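Local coordinates for similarities with probable monooxygenase (Photorhabdus luminescens, PDB 4HB9), which binds flavin-adenine dinucleotide and is probably a flavin-dependent monooxygenase of the aromatic ring hydroxylase-like type, at residues V181-T193 with E239-T252. Numbering follows the deposited sequence.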
ATOM      1  N   VAL A 181      -1.585 -17.859   1.707  1.00 23.26           N
ATOM      2  CA  VAL A 181      -0.190 -18.166   1.405  1.00 22.51           C
ATOM      3  C   VAL A 181       0.395 -19.190   2.374  1.00 21.16           C
ATOM      4  O   VAL A 181       1.322 -19.887   2.037  1.00 22.75           O
ATOM      5  CB  VAL A 181       0.635 -16.876   1.422  1.00 21.29           C
ATOM      6  CG1 VAL A 181       2.126 -17.153   1.313  1.00 22.73           C
ATOM      7  CG2 VAL A 181       0.176 -15.975   0.298  1.00 22.14           C
ATOM      8  N   GLY A 182      -0.173 -19.286   3.568  1.00 20.64           N
ATOM      9  CA  GLY A 182       0.374 -20.124   4.612  1.00 19.77           C
ATOM     10  C   GLY A 182       1.420 -19.398   5.431  1.00 19.53           C
ATOM     11  O   GLY A 182       2.089 -20.027   6.281  1.00 20.66           O
ATOM     12  N   VAL A 183       1.584 -18.098   5.173  1.00 19.88           N
ATOM     13  CA  VAL A 183       2.537 -17.252   5.909  1.00 18.91           C
ATOM     14  C   VAL A 183       1.745 -16.102   6.543  1.00 19.05           C
ATOM     15  O   VAL A 183       0.814 -15.549   5.923  1.00 16.94           O
ATOM     16  CB  VAL A 183       3.660 -16.739   4.988  1.00 19.71           C
ATOM     17  CG1 VAL A 183       4.565 -15.744   5.689  1.00 19.87           C
ATOM     18  CG2 VAL A 183       4.481 -17.919   4.458  1.00 20.99           C
ATOM     19  N   SER A 184       2.111 -15.771   7.783  1.00 18.13           N
ATOM     20  CA  SER A 184       1.514 -14.656   8.519  1.00 18.60           C
ATOM     21  C   SER A 184       2.602 -13.762   9.078  1.00 18.11           C
ATOM     22  O   SER A 184       3.776 -14.138   9.101  1.00 18.26           O
ATOM     23  CB  SER A 184       0.658 -15.180   9.644  1.00 18.95           C
ATOM     24  OG  SER A 184      -0.396 -15.952   9.123  1.00 19.36           O
HETATM   25  N   MSE A 185       2.243 -12.553   9.480  1.00 17.89           N
HETATM   26  CA  MSE A 185       3.249 -11.631  10.008  1.00 18.50           C
HETATM   27  C   MSE A 185       2.677 -10.821  11.140  1.00 17.95           C
HETATM   28  O   MSE A 185       1.448 -10.679  11.276  1.00 17.81           O
HETATM   29  CB  MSE A 185       3.799 -10.727   8.903  1.00 21.12           C
HETATM   30  CG  MSE A 185       2.809  -9.772   8.279  1.00 25.40           C
HETATM   31 SE   MSE A 185       3.666  -8.693   6.829  1.00 39.01          SE
HETATM   32  CE  MSE A 185       4.898  -9.915   6.000  1.00 29.10           C
ATOM     33  N   ILE A 186       3.578 -10.320  11.970  1.00 17.40           N
ATOM     34  CA  ILE A 186       3.249  -9.403  13.059  1.00 17.07           C
ATOM     35  C   ILE A 186       4.186  -8.214  12.875  1.00 16.95           C
ATOM     36  O   ILE A 186       5.409  -8.392  12.784  1.00 16.04           O
ATOM     37  CB  ILE A 186       3.432 -10.073  14.435  1.00 17.32           C
ATOM     38  CG1 ILE A 186       2.537 -11.301  14.570  1.00 17.68           C
ATOM     39  CG2 ILE A 186       3.141  -9.101  15.568  1.00 17.94           C
ATOM     40  CD1 ILE A 186       2.754 -12.087  15.845  1.00 17.96           C
ATOM     41  N   ILE A 187       3.606  -7.016  12.778  1.00 17.75           N
ATOM     42  CA  ILE A 187       4.328  -5.785  12.462  1.00 17.41           C
ATOM     43  C   ILE A 187       4.198  -4.828  13.649  1.00 18.06           C
ATOM     44  O   ILE A 187       3.086  -4.575  14.128  1.00 16.68           O
ATOM     45  CB  ILE A 187       3.727  -5.098  11.228  1.00 20.49           C
ATOM     46  CG1 ILE A 187       3.679  -6.063  10.032  1.00 23.62           C
ATOM     47  CG2 ILE A 187       4.518  -3.834  10.861  1.00 20.37           C
ATOM     48  CD1 ILE A 187       3.017  -5.498   8.780  1.00 26.74           C
ATOM     49  N   GLY A 188       5.324  -4.316  14.132  1.00 16.16           N
ATOM     50  CA  GLY A 188       5.306  -3.290  15.178  1.00 16.34           C
ATOM     51  C   GLY A 188       6.215  -2.127  14.834  1.00 15.97           C
ATOM     52  O   GLY A 188       7.056  -2.229  13.933  1.00 15.91           O
ATOM     53  N   ARG A 189       6.039  -1.019  15.548  1.00 16.75           N
ATOM     54  CA  ARG A 189       6.891   0.136  15.378  1.00 17.43           C
ATOM     55  C   ARG A 189       7.363   0.608  16.727  1.00 18.16           C
ATOM     56  O   ARG A 189       6.649   0.492  17.723  1.00 18.54           O
ATOM     57  CB  ARG A 189       6.143   1.270  14.663  1.00 18.73           C
ATOM     58  CG  ARG A 189       4.977   1.857  15.460  1.00 18.52           C
ATOM     59  CD  ARG A 189       4.233   2.969  14.733  1.00 18.60           C
ATOM     60  NE  ARG A 189       3.608   3.869  15.726  1.00 18.67           N
ATOM     61  CZ  ARG A 189       3.228   5.130  15.508  1.00 19.16           C
ATOM     62  NH1 ARG A 189       3.303   5.674  14.306  1.00 18.84           N
ATOM     63  NH2 ARG A 189       2.749   5.876  16.517  1.00 17.89           N
ATOM     64  N   ALA A 190       8.553   1.188  16.741  1.00 18.11           N
ATOM     65  CA  ALA A 190       9.090   1.787  17.951  1.00 18.33           C
ATOM     66  C   ALA A 190       9.664   3.151  17.641  1.00 18.10           C
ATOM     67  O   ALA A 190      10.519   3.272  16.773  1.00 17.58           O
ATOM     68  CB  ALA A 190      10.157   0.887  18.530  1.00 18.73           C
ATOM     69  N   ARG A 191       9.216   4.168  18.368  1.00 18.84           N
ATOM     70  CA  ARG A 191       9.708   5.532  18.155  1.00 19.73           C
ATOM     71  C   ARG A 191      11.200   5.655  18.471  1.00 19.42           C
ATOM     72  O   ARG A 191      11.671   5.201  19.534  1.00 19.08           O
ATOM     73  CB  ARG A 191       8.916   6.491  19.003  1.00 20.95           C
ATOM     74  CG  ARG A 191       9.260   7.934  18.737  1.00 20.96           C
ATOM     75  CD  ARG A 191       8.310   8.859  19.460  1.00 20.27           C
ATOM     76  NE  ARG A 191       8.704  10.233  19.223  1.00 21.00           N
ATOM     77  CZ  ARG A 191       8.265  11.268  19.931  1.00 23.58           C
ATOM     78  NH1 ARG A 191       7.412  11.093  20.930  1.00 23.15           N
ATOM     79  NH2 ARG A 191       8.685  12.485  19.640  1.00 23.73           N
ATOM     80  N   LEU A 192      11.957   6.248  17.559  1.00 19.15           N
ATOM     81  CA  LEU A 192      13.391   6.443  17.770  1.00 21.55           C
ATOM     82  C   LEU A 192      13.623   7.693  18.585  1.00 22.50           C
ATOM     83  O   LEU A 192      13.998   8.745  18.055  1.00 22.60           O
ATOM     84  CB  LEU A 192      14.167   6.547  16.466  1.00 22.02           C
ATOM     85  CG  LEU A 192      14.574   5.193  15.920  1.00 27.01           C
ATOM     86  CD1 LEU A 192      15.153   5.311  14.515  1.00 27.36           C
ATOM     87  CD2 LEU A 192      15.584   4.525  16.855  1.00 29.52           C
ATOM     88  N   THR A 193      13.379   7.552  19.881  1.00 21.92           N
ATOM     89  CA  THR A 193      13.519   8.638  20.822  1.00 21.99           C
ATOM     90  C   THR A 193      15.013   8.772  21.131  1.00 21.79           C
ATOM     91  O   THR A 193      15.820   7.882  20.802  1.00 20.09           O
ATOM     92  CB  THR A 193      12.807   8.300  22.139  1.00 22.52           C
ATOM     93  OG1 THR A 193      13.360   7.087  22.635  1.00 19.73           O
ATOM     94  CG2 THR A 193      11.319   8.122  21.961  1.00 24.22           C
ATOM     95  N   GLU A 239       2.497  15.013  14.220  1.00 25.25           N
ATOM     96  CA  GLU A 239       3.897  15.172  14.572  1.00 25.79           C
ATOM     97  C   GLU A 239       4.695  13.981  14.022  1.00 22.69           C
ATOM     98  O   GLU A 239       4.582  12.860  14.515  1.00 19.83           O
ATOM     99  CB  GLU A 239       4.048  15.253  16.102  1.00 29.45           C
ATOM    100  CG  GLU A 239       5.476  15.389  16.579  1.00 33.18           C
ATOM    101  CD  GLU A 239       5.597  15.317  18.098  1.00 38.68           C
ATOM    102  OE1 GLU A 239       4.558  15.259  18.803  1.00 40.28           O
ATOM    103  OE2 GLU A 239       6.747  15.325  18.581  1.00 45.16           O
ATOM    104  N   ILE A 240       5.516  14.228  13.012  1.00 21.49           N
ATOM    105  CA  ILE A 240       6.174  13.123  12.306  1.00 20.98           C
ATOM    106  C   ILE A 240       7.544  12.842  12.919  1.00 22.12           C
ATOM    107  O   ILE A 240       8.327  13.768  13.149  1.00 21.79           O
ATOM    108  CB  ILE A 240       6.318  13.425  10.814  1.00 20.48           C
ATOM    109  CG1 ILE A 240       4.955  13.800  10.220  1.00 20.94           C
ATOM    110  CG2 ILE A 240       6.957  12.235  10.094  1.00 21.69           C
ATOM    111  CD1 ILE A 240       3.889  12.721  10.304  1.00 21.28           C
ATOM    112  N   ASP A 241       7.817  11.572  13.202  1.00 19.55           N
ATOM    113  CA  ASP A 241       9.128  11.171  13.712  1.00 20.21           C
ATOM    114  C   ASP A 241       9.557   9.878  13.033  1.00 19.29           C
ATOM    115  O   ASP A 241       8.774   9.254  12.282  1.00 19.56           O
ATOM    116  CB  ASP A 241       9.067  11.001  15.231  1.00 21.32           C
ATOM    117  CG  ASP A 241      10.435  11.188  15.936  1.00 23.10           C
ATOM    118  OD1 ASP A 241      11.489  11.396  15.286  1.00 22.31           O
ATOM    119  OD2 ASP A 241      10.433  11.070  17.176  1.00 22.18           O
ATOM    120  N   ASN A 242      10.804   9.512  13.288  1.00 18.57           N
ATOM    121  CA  ASN A 242      11.382   8.259  12.849  1.00 18.76           C
ATOM    122  C   ASN A 242      10.979   7.122  13.779  1.00 18.04           C
ATOM    123  O   ASN A 242      11.029   7.258  15.020  1.00 18.56           O
ATOM    124  CB  ASN A 242      12.920   8.363  12.815  1.00 20.12           C
ATOM    125  CG  ASN A 242      13.417   9.511  11.955  1.00 21.68           C
ATOM    126  OD1 ASN A 242      14.054  10.449  12.450  1.00 24.20           O
ATOM    127  ND2 ASN A 242      13.145   9.446  10.676  1.00 19.61           N
ATOM    128  N   PHE A 243      10.569   6.009  13.166  1.00 17.24           N
ATOM    129  CA  PHE A 243      10.215   4.803  13.876  1.00 17.69           C
ATOM    130  C   PHE A 243      11.017   3.658  13.291  1.00 18.63           C
ATOM    131  O   PHE A 243      11.148   3.564  12.056  1.00 18.85           O
ATOM    132  CB  PHE A 243       8.719   4.488  13.709  1.00 17.75           C
ATOM    133  CG  PHE A 243       7.831   5.331  14.572  1.00 18.31           C
ATOM    134  CD1 PHE A 243       7.322   4.837  15.762  1.00 18.47           C
ATOM    135  CD2 PHE A 243       7.507   6.625  14.194  1.00 18.88           C
ATOM    136  CE1 PHE A 243       6.523   5.613  16.576  1.00 18.87           C
ATOM    137  CE2 PHE A 243       6.736   7.425  15.029  1.00 19.23           C
ATOM    138  CZ  PHE A 243       6.221   6.902  16.204  1.00 20.50           C
ATOM    139  N   ILE A 244      11.518   2.775  14.159  1.00 18.31           N
ATOM    140  CA  ILE A 244      11.981   1.477  13.690  1.00 19.81           C
ATOM    141  C   ILE A 244      10.731   0.634  13.476  1.00 20.54           C
ATOM    142  O   ILE A 244       9.808   0.633  14.302  1.00 22.19           O
ATOM    143  CB  ILE A 244      12.969   0.799  14.669  1.00 22.73           C
ATOM    144  CG1 ILE A 244      14.208   1.671  14.808  1.00 24.95           C
ATOM    145  CG2 ILE A 244      13.338  -0.600  14.184  1.00 22.07           C
ATOM    146  CD1 ILE A 244      15.305   1.102  15.688  1.00 27.21           C
ATOM    147  N   VAL A 245      10.674  -0.041  12.347  1.00 19.24           N
ATOM    148  CA  VAL A 245       9.606  -0.964  12.097  1.00 18.64           C
ATOM    149  C   VAL A 245      10.210  -2.344  12.111  1.00 18.03           C
ATOM    150  O   VAL A 245      11.268  -2.572  11.519  1.00 19.05           O
ATOM    151  CB  VAL A 245       8.812  -0.671  10.791  1.00 19.66           C
ATOM    152  CG1 VAL A 245       9.692  -0.408   9.576  1.00 21.36           C
ATOM    153  CG2 VAL A 245       7.836  -1.811  10.492  1.00 20.04           C
ATOM    154  N   TRP A 246       9.540  -3.264  12.787  1.00 17.51           N
ATOM    155  CA  TRP A 246       9.925  -4.688  12.730  1.00 16.77           C
ATOM    156  C   TRP A 246       8.771  -5.542  12.235  1.00 16.76           C
ATOM    157  O   TRP A 246       7.581  -5.250  12.488  1.00 16.22           O
ATOM    158  CB  TRP A 246      10.448  -5.185  14.068  1.00 16.33           C
ATOM    159  CG  TRP A 246       9.530  -4.998  15.232  1.00 16.13           C
ATOM    160  CD1 TRP A 246       9.516  -3.942  16.095  1.00 16.58           C
ATOM    161  CD2 TRP A 246       8.462  -5.863  15.647  1.00 16.95           C
ATOM    162  NE1 TRP A 246       8.529  -4.097  17.023  1.00 16.95           N
ATOM    163  CE2 TRP A 246       7.861  -5.264  16.783  1.00 17.17           C
ATOM    164  CE3 TRP A 246       7.963  -7.076  15.184  1.00 16.83           C
ATOM    165  CZ2 TRP A 246       6.812  -5.846  17.459  1.00 18.07           C
ATOM    166  CZ3 TRP A 246       6.898  -7.644  15.842  1.00 18.18           C
ATOM    167  CH2 TRP A 246       6.326  -7.030  16.968  1.00 18.47           C
ATOM    168  N   VAL A 247       9.122  -6.603  11.517  1.00 16.60           N
ATOM    169  CA  VAL A 247       8.113  -7.503  10.967  1.00 17.13           C
ATOM    170  C   VAL A 247       8.518  -8.931  11.259  1.00 17.12           C
ATOM    171  O   VAL A 247       9.553  -9.381  10.786  1.00 17.65           O
ATOM    172  CB  VAL A 247       7.936  -7.326   9.452  1.00 17.49           C
ATOM    173  CG1 VAL A 247       6.782  -8.178   8.984  1.00 18.62           C
ATOM    174  CG2 VAL A 247       7.692  -5.860   9.094  1.00 18.71           C
ATOM    175  N   TYR A 248       7.748  -9.607  12.098  1.00 16.48           N
ATOM    176  CA  TYR A 248       8.018 -11.011  12.402  1.00 16.43           C
ATOM    177  C   TYR A 248       7.197 -11.825  11.443  1.00 16.35           C
ATOM    178  O   TYR A 248       5.992 -11.607  11.336  1.00 16.70           O
ATOM    179  CB  TYR A 248       7.663 -11.382  13.852  1.00 16.10           C
ATOM    180  CG  TYR A 248       7.761 -12.868  14.128  1.00 15.57           C
ATOM    181  CD1 TYR A 248       8.998 -13.510  14.263  1.00 16.75           C
ATOM    182  CD2 TYR A 248       6.636 -13.633  14.197  1.00 15.84           C
ATOM    183  CE1 TYR A 248       9.076 -14.876  14.466  1.00 16.94           C
ATOM    184  CE2 TYR A 248       6.693 -14.994  14.422  1.00 16.23           C
ATOM    185  CZ  TYR A 248       7.900 -15.618  14.549  1.00 18.14           C
ATOM    186  OH  TYR A 248       7.910 -16.982  14.761  1.00 18.64           O
ATOM    187  N   VAL A 249       7.861 -12.749  10.750  1.00 16.78           N
ATOM    188  CA  VAL A 249       7.230 -13.562   9.681  1.00 17.36           C
ATOM    189  C   VAL A 249       7.380 -15.043   9.998  1.00 16.52           C
ATOM    190  O   VAL A 249       8.469 -15.487  10.323  1.00 17.05           O
ATOM    191  CB  VAL A 249       7.849 -13.246   8.310  1.00 16.86           C
ATOM    192  CG1 VAL A 249       7.100 -13.932   7.192  1.00 16.95           C
ATOM    193  CG2 VAL A 249       7.865 -11.756   8.060  1.00 18.07           C
ATOM    194  N   ALA A 250       6.278 -15.782   9.941  1.00 16.39           N
ATOM    195  CA  ALA A 250       6.281 -17.207  10.256  1.00 17.73           C
ATOM    196  C   ALA A 250       5.157 -17.914   9.552  1.00 17.14           C
ATOM    197  O   ALA A 250       4.328 -17.285   8.936  1.00 17.61           O
ATOM    198  CB  ALA A 250       6.127 -17.414  11.761  1.00 17.67           C
ATOM    199  N   ALA A 251       5.120 -19.235   9.666  1.00 17.58           N
ATOM    200  CA  ALA A 251       4.022 -20.007   9.061  1.00 17.33           C
ATOM    201  C   ALA A 251       2.757 -19.726   9.843  1.00 18.75           C
ATOM    202  O   ALA A 251       2.786 -19.630  11.086  1.00 18.23           O
ATOM    203  CB  ALA A 251       4.345 -21.497   9.069  1.00 17.92           C
ATOM    204  N   THR A 252       1.657 -19.571   9.121  1.00 18.02           N
ATOM    205  CA  THR A 252       0.367 -19.351   9.731  1.00 19.47           C
ATOM    206  C   THR A 252       0.006 -20.448  10.724  1.00 21.30           C
ATOM    207  O   THR A 252      -0.454 -20.161  11.837  1.00 20.76           O
ATOM    208  CB  THR A 252      -0.720 -19.258   8.650  1.00 19.80           C
ATOM    209  OG1 THR A 252      -0.340 -18.268   7.675  1.00 17.93           O
ATOM    210  CG2 THR A 252      -2.095 -18.922   9.292  1.00 21.10           C
TER
HETATM  211  O   HOH W   1      -1.914 -18.108   5.399  1.00 31.59           O
HETATM  212  O   HOH W   2       7.668  14.745  21.007  1.00 45.23           O
HETATM  213  O   HOH W   3      12.602  11.368  18.535  1.00 26.22           O
HETATM  214  O   HOH W   4      14.303  10.102  15.533  1.00 32.33           O
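The guanidinium of R189 lies flat on one face of the F243 ring, planes 17° apart and R189 CZ 3.5 Å from F243 CE1, an off-centre cation-pi stack; R191 CG covers the opposite face and A190 N lies in plane at the ring edge. R189 NE is salt-bridged to D290, and NH1 bonds the carbonyls of G42 and P228, fixing the group over the ring. On the other side of the sheet, a chi1 of 56° sets W246 CG between the backbone N and the carbonyl carbon, and the indole reaches over strand 183-191, covering G188 N and CA; G188 CA makes a CH-pi contact 3.9 Å from the centroid of the W246 five-membered ring. D241 OD2 offers its anti lone pair to R191 NE, in the guanidinium plane, in a hydrogen-bonded salt bridge of 2.8 Å; a longer salt bridge, 3.6 Å, joins R191 NH2 to E239 OE2, and both atoms share a water. At the far end S184 OG and T252 OG1 share a 2.7 Å hydrogen bond, and S184 OG also bonds H298. Paired backbone bonds join these adjacent antiparallel strands of the seven-stranded mixed sheet; I187 comes within about 5 Å of FAD, consistent with the sheet beside the flavin in aromatic hydroxylase-like flavoproteins.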